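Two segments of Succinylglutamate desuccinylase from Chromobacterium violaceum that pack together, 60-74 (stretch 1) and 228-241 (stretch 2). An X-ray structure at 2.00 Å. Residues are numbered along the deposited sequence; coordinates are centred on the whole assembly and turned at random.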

# COMPACT_ATOMS: atom_id res chain seq x y z
N THR A 60 -2.64 -22.93 -24.95
CA THR A 60 -1.63 -23.48 -25.84
C THR A 60 -0.53 -22.57 -26.38
O THR A 60 0.53 -23.06 -26.76
CB THR A 60 -2.30 -24.19 -27.03
OG1 THR A 60 -2.84 -23.21 -27.93
CG2 THR A 60 -3.42 -25.07 -26.53
N ALA A 61 -0.76 -21.27 -26.43
CA ALA A 61 0.25 -20.36 -26.95
C ALA A 61 1.62 -20.62 -26.31
O ALA A 61 2.60 -20.89 -27.01
CB ALA A 61 -0.17 -18.90 -26.74
N PRO A 62 1.72 -20.55 -24.96
CA PRO A 62 3.02 -20.80 -24.34
C PRO A 62 3.59 -22.18 -24.67
O PRO A 62 4.81 -22.35 -24.77
CB PRO A 62 2.73 -20.64 -22.84
CG PRO A 62 1.58 -19.66 -22.82
CD PRO A 62 0.71 -20.19 -23.95
N ILE A 63 2.71 -23.16 -24.84
CA ILE A 63 3.12 -24.53 -25.17
C ILE A 63 3.87 -24.57 -26.51
O ILE A 63 4.94 -25.17 -26.61
CB ILE A 63 1.88 -25.47 -25.24
CG1 ILE A 63 1.12 -25.46 -23.91
CG2 ILE A 63 2.32 -26.88 -25.58
CD1 ILE A 63 -0.17 -26.29 -23.94
N GLU A 64 3.30 -23.92 -27.53
CA GLU A 64 3.93 -23.89 -28.85
C GLU A 64 5.26 -23.13 -28.81
O GLU A 64 6.22 -23.53 -29.46
CB GLU A 64 3.01 -23.22 -29.88
CG GLU A 64 1.61 -23.84 -29.98
CD GLU A 64 0.74 -23.21 -31.06
OE1 GLU A 64 0.68 -21.96 -31.14
OE2 GLU A 64 0.09 -23.96 -31.82
N VAL A 65 5.33 -22.05 -28.03
CA VAL A 65 6.56 -21.27 -27.91
C VAL A 65 7.67 -22.08 -27.25
O VAL A 65 8.82 -22.04 -27.68
CB VAL A 65 6.34 -19.97 -27.10
CG1 VAL A 65 7.68 -19.28 -26.83
CG2 VAL A 65 5.42 -19.03 -27.87
N VAL A 66 7.31 -22.83 -26.21
CA VAL A 66 8.30 -23.66 -25.53
C VAL A 66 8.75 -24.77 -26.48
O VAL A 66 9.94 -24.97 -26.68
CB VAL A 66 7.72 -24.29 -24.25
CG1 VAL A 66 8.69 -25.35 -23.71
CG2 VAL A 66 7.49 -23.21 -23.20
N ASP A 67 7.79 -25.47 -27.06
CA ASP A 67 8.11 -26.56 -27.97
C ASP A 67 9.01 -26.11 -29.13
O ASP A 67 9.90 -26.84 -29.55
CB ASP A 67 6.83 -27.20 -28.50
CG ASP A 67 7.08 -28.53 -29.19
OD1 ASP A 67 7.72 -29.41 -28.57
OD2 ASP A 67 6.63 -28.69 -30.34
N GLY A 68 8.76 -24.91 -29.64
CA GLY A 68 9.57 -24.38 -30.73
C GLY A 68 11.02 -24.21 -30.30
O GLY A 68 11.95 -24.54 -31.05
N MSE A 69 11.22 -23.71 -29.08
CA MSE A 69 12.55 -23.51 -28.53
C MSE A 69 13.27 -24.85 -28.39
O MSE A 69 14.43 -24.95 -28.73
CB MSE A 69 12.49 -22.84 -27.16
CG MSE A 69 11.99 -21.41 -27.15
SE MSE A 69 12.30 -20.57 -25.42
CE MSE A 69 11.09 -21.62 -24.35
N LEU A 70 12.57 -25.86 -27.88
CA LEU A 70 13.19 -27.18 -27.71
C LEU A 70 13.63 -27.77 -29.05
O LEU A 70 14.70 -28.36 -29.15
CB LEU A 70 12.22 -28.13 -27.01
CG LEU A 70 11.87 -27.71 -25.58
CD1 LEU A 70 10.79 -28.62 -25.00
CD2 LEU A 70 13.13 -27.73 -24.73
N THR A 71 12.79 -27.61 -30.07
CA THR A 71 13.14 -28.13 -31.38
C THR A 71 14.38 -27.42 -31.92
O THR A 71 15.26 -28.04 -32.52
CB THR A 71 11.98 -27.97 -32.38
OG1 THR A 71 10.80 -28.60 -31.84
CG2 THR A 71 12.32 -28.65 -33.70
N ASP A 72 14.47 -26.11 -31.70
CA ASP A 72 15.63 -25.36 -32.17
C ASP A 72 16.90 -25.79 -31.45
O ASP A 72 17.98 -25.86 -32.05
CB ASP A 72 15.43 -23.85 -32.00
CG ASP A 72 14.49 -23.28 -33.05
OD1 ASP A 72 14.27 -23.95 -34.07
OD2 ASP A 72 13.99 -22.15 -32.87
N ILE A 73 16.78 -26.08 -30.16
CA ILE A 73 17.94 -26.52 -29.39
C ILE A 73 18.42 -27.86 -29.92
O ILE A 73 19.61 -28.05 -30.17
CB ILE A 73 17.59 -26.65 -27.89
CG1 ILE A 73 17.29 -25.26 -27.32
CG2 ILE A 73 18.74 -27.31 -27.14
CD1 ILE A 73 17.01 -25.24 -25.84
N ALA A 74 17.49 -28.79 -30.10
CA ALA A 74 17.81 -30.12 -30.61
C ALA A 74 18.30 -30.06 -32.05
O ALA A 74 18.93 -31.00 -32.54
CB ALA A 74 16.59 -31.03 -30.50
N ARG A 228 2.46 -12.28 -31.39
CA ARG A 228 2.04 -11.57 -30.19
C ARG A 228 2.81 -12.05 -28.96
O ARG A 228 2.62 -11.53 -27.86
CB ARG A 228 0.54 -11.77 -29.95
CG ARG A 228 -0.37 -11.17 -31.01
CD ARG A 228 -0.14 -9.67 -31.16
NE ARG A 228 0.01 -9.02 -29.87
CZ ARG A 228 -0.95 -8.92 -28.96
NH1 ARG A 228 -2.15 -9.43 -29.20
NH2 ARG A 228 -0.71 -8.32 -27.80
N PHE A 229 3.67 -13.05 -29.15
CA PHE A 229 4.46 -13.60 -28.05
C PHE A 229 5.96 -13.48 -28.33
O PHE A 229 6.77 -14.20 -27.74
CB PHE A 229 4.10 -15.08 -27.81
CG PHE A 229 2.65 -15.29 -27.50
CD1 PHE A 229 1.70 -15.35 -28.51
CD2 PHE A 229 2.22 -15.38 -26.17
CE1 PHE A 229 0.34 -15.48 -28.22
CE2 PHE A 229 0.86 -15.51 -25.87
CZ PHE A 229 -0.08 -15.56 -26.89
N SER A 230 6.33 -12.55 -29.20
CA SER A 230 7.73 -12.35 -29.56
C SER A 230 8.55 -11.90 -28.37
O SER A 230 9.71 -12.30 -28.22
CB SER A 230 7.85 -11.29 -30.66
OG SER A 230 7.51 -10.01 -30.15
N GLY A 231 7.96 -11.07 -27.52
CA GLY A 231 8.67 -10.57 -26.36
C GLY A 231 9.13 -11.66 -25.41
O GLY A 231 10.32 -11.75 -25.07
N ILE A 232 8.20 -12.51 -24.98
CA ILE A 232 8.54 -13.58 -24.06
C ILE A 232 9.42 -14.61 -24.77
O ILE A 232 10.34 -15.18 -24.18
CB ILE A 232 7.24 -14.24 -23.50
CG1 ILE A 232 7.46 -14.68 -22.05
CG2 ILE A 232 6.81 -15.40 -24.37
CD1 ILE A 232 8.53 -15.71 -21.85
N ASP A 233 9.15 -14.84 -26.05
CA ASP A 233 9.91 -15.79 -26.84
C ASP A 233 11.39 -15.39 -26.95
O ASP A 233 12.28 -16.21 -26.69
CB ASP A 233 9.30 -15.94 -28.23
CG ASP A 233 10.00 -16.98 -29.07
OD1 ASP A 233 10.19 -18.11 -28.59
OD2 ASP A 233 10.36 -16.67 -30.22
N GLY A 234 11.64 -14.14 -27.32
CA GLY A 234 13.00 -13.67 -27.45
C GLY A 234 13.70 -13.60 -26.10
O GLY A 234 14.88 -13.93 -25.98
N ALA A 235 12.97 -13.16 -25.08
CA ALA A 235 13.53 -13.04 -23.75
C ALA A 235 13.90 -14.42 -23.20
O ALA A 235 14.90 -14.57 -22.50
CB ALA A 235 12.55 -12.35 -22.82
N LEU A 236 13.10 -15.42 -23.55
CA LEU A 236 13.34 -16.79 -23.09
C LEU A 236 14.52 -17.39 -23.86
O LEU A 236 15.42 -17.98 -23.26
CB LEU A 236 12.09 -17.64 -23.29
CG LEU A 236 11.48 -18.37 -22.09
CD1 LEU A 236 11.59 -17.54 -20.82
CD2 LEU A 236 10.02 -18.69 -22.41
N ARG A 237 14.51 -17.25 -25.18
CA ARG A 237 15.61 -17.78 -25.98
C ARG A 237 16.93 -17.11 -25.56
O ARG A 237 17.98 -17.74 -25.55
CB ARG A 237 15.35 -17.53 -27.47
CG ARG A 237 14.26 -18.40 -28.07
CD ARG A 237 13.88 -17.92 -29.46
NE ARG A 237 12.87 -18.77 -30.08
CZ ARG A 237 13.15 -19.86 -30.80
NH1 ARG A 237 14.40 -20.24 -30.99
NH2 ARG A 237 12.17 -20.58 -31.31
N GLY A 238 16.85 -15.83 -25.19
CA GLY A 238 18.04 -15.12 -24.76
C GLY A 238 18.54 -15.59 -23.41
O GLY A 238 19.74 -15.59 -23.13
N LEU A 239 17.60 -16.00 -22.56
CA LEU A 239 17.96 -16.50 -21.24
C LEU A 239 18.68 -17.83 -21.36
O LEU A 239 19.73 -18.04 -20.76
CB LEU A 239 16.70 -16.65 -20.38
CG LEU A 239 16.93 -17.35 -19.04
CD1 LEU A 239 17.97 -16.56 -18.25
CD2 LEU A 239 15.63 -17.46 -18.27
N LEU A 240 18.13 -18.75 -22.15
CA LEU A 240 18.75 -20.06 -22.32
C LEU A 240 20.12 -19.98 -22.98
O LEU A 240 21.04 -20.70 -22.59
CB LEU A 240 17.84 -20.97 -23.13
CG LEU A 240 16.44 -21.16 -22.54
CD1 LEU A 240 15.61 -22.00 -23.49
CD2 LEU A 240 16.53 -21.79 -21.17
N SER A 241 20.25 -19.13 -23.99
CA SER A 241 21.52 -18.98 -24.70
C SER A 241 22.56 -18.22 -23.90
O SER A 241 23.64 -18.75 -23.60
CB SER A 241 21.31 -18.28 -26.04
OG SER A 241 20.70 -19.16 -26.96
O HOH W 1 9.49 -20.72 -29.91

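This contact between two helices running in broadly the same direction illustrates a common principle: an apolar seam is sealed along one flank by a charged network that a single arginine organizes. The helices of residues 61-74 and 230-241 lie far apart in sequence, yet their axes approach to 10.6 Å and cross at -34°. The fit is tightest where Val-65 faces Asp-233, with CA atoms 6.5 Å apart, and loosens to 9.6 Å between the CA atoms of Ile-73 and Ser-241, as the inclined axes diverge.

At the N-terminal end, Phe-229, in the N-cap position, offers a ring face to Ala-61. The Ala-61 CB lies 3.3 Å from Phe-229 CZ and over the ring, a CH-pi contact that the small methyl group makes at close range. One turn on, Val-65 CG2 packs against Phe-229 CB at 4.2 Å. The centre belongs to Met-69, present as selenomethionine, whose side chain is a knob in a hole formed by Asp-233, Leu-236, Arg-237 and Leu-240. Its SE atom is 3.6 Å from Leu-236 CB and 4.1 Å from Leu-240 CD1. Ile-73 CD1 extends the seam, meeting Leu-240 CD1 at 4.2 Å.

Arg-237 combines both kinds of chemistry. Met-69 CG covers one face of its guanidinium, leaving the polar edge free for charged partners. There Asp-72 OD2 accepts hydrogen bonds from Arg-237 NH1 at 2.7 Å and Arg-237 NH2 at 2.9 Å, forming a salt bridge between the helices. Within its own helix, Arg-237 NE forms a salt bridge with Asp-233 OD1 at 3.1 Å, so one cation is held by two carboxylates. A water completes the network, donating to Val-65 O (2.7 Å) and Asp-233 OD1 (3.0 Å) while accepting from Arg-237 NH2 (3.0 Å).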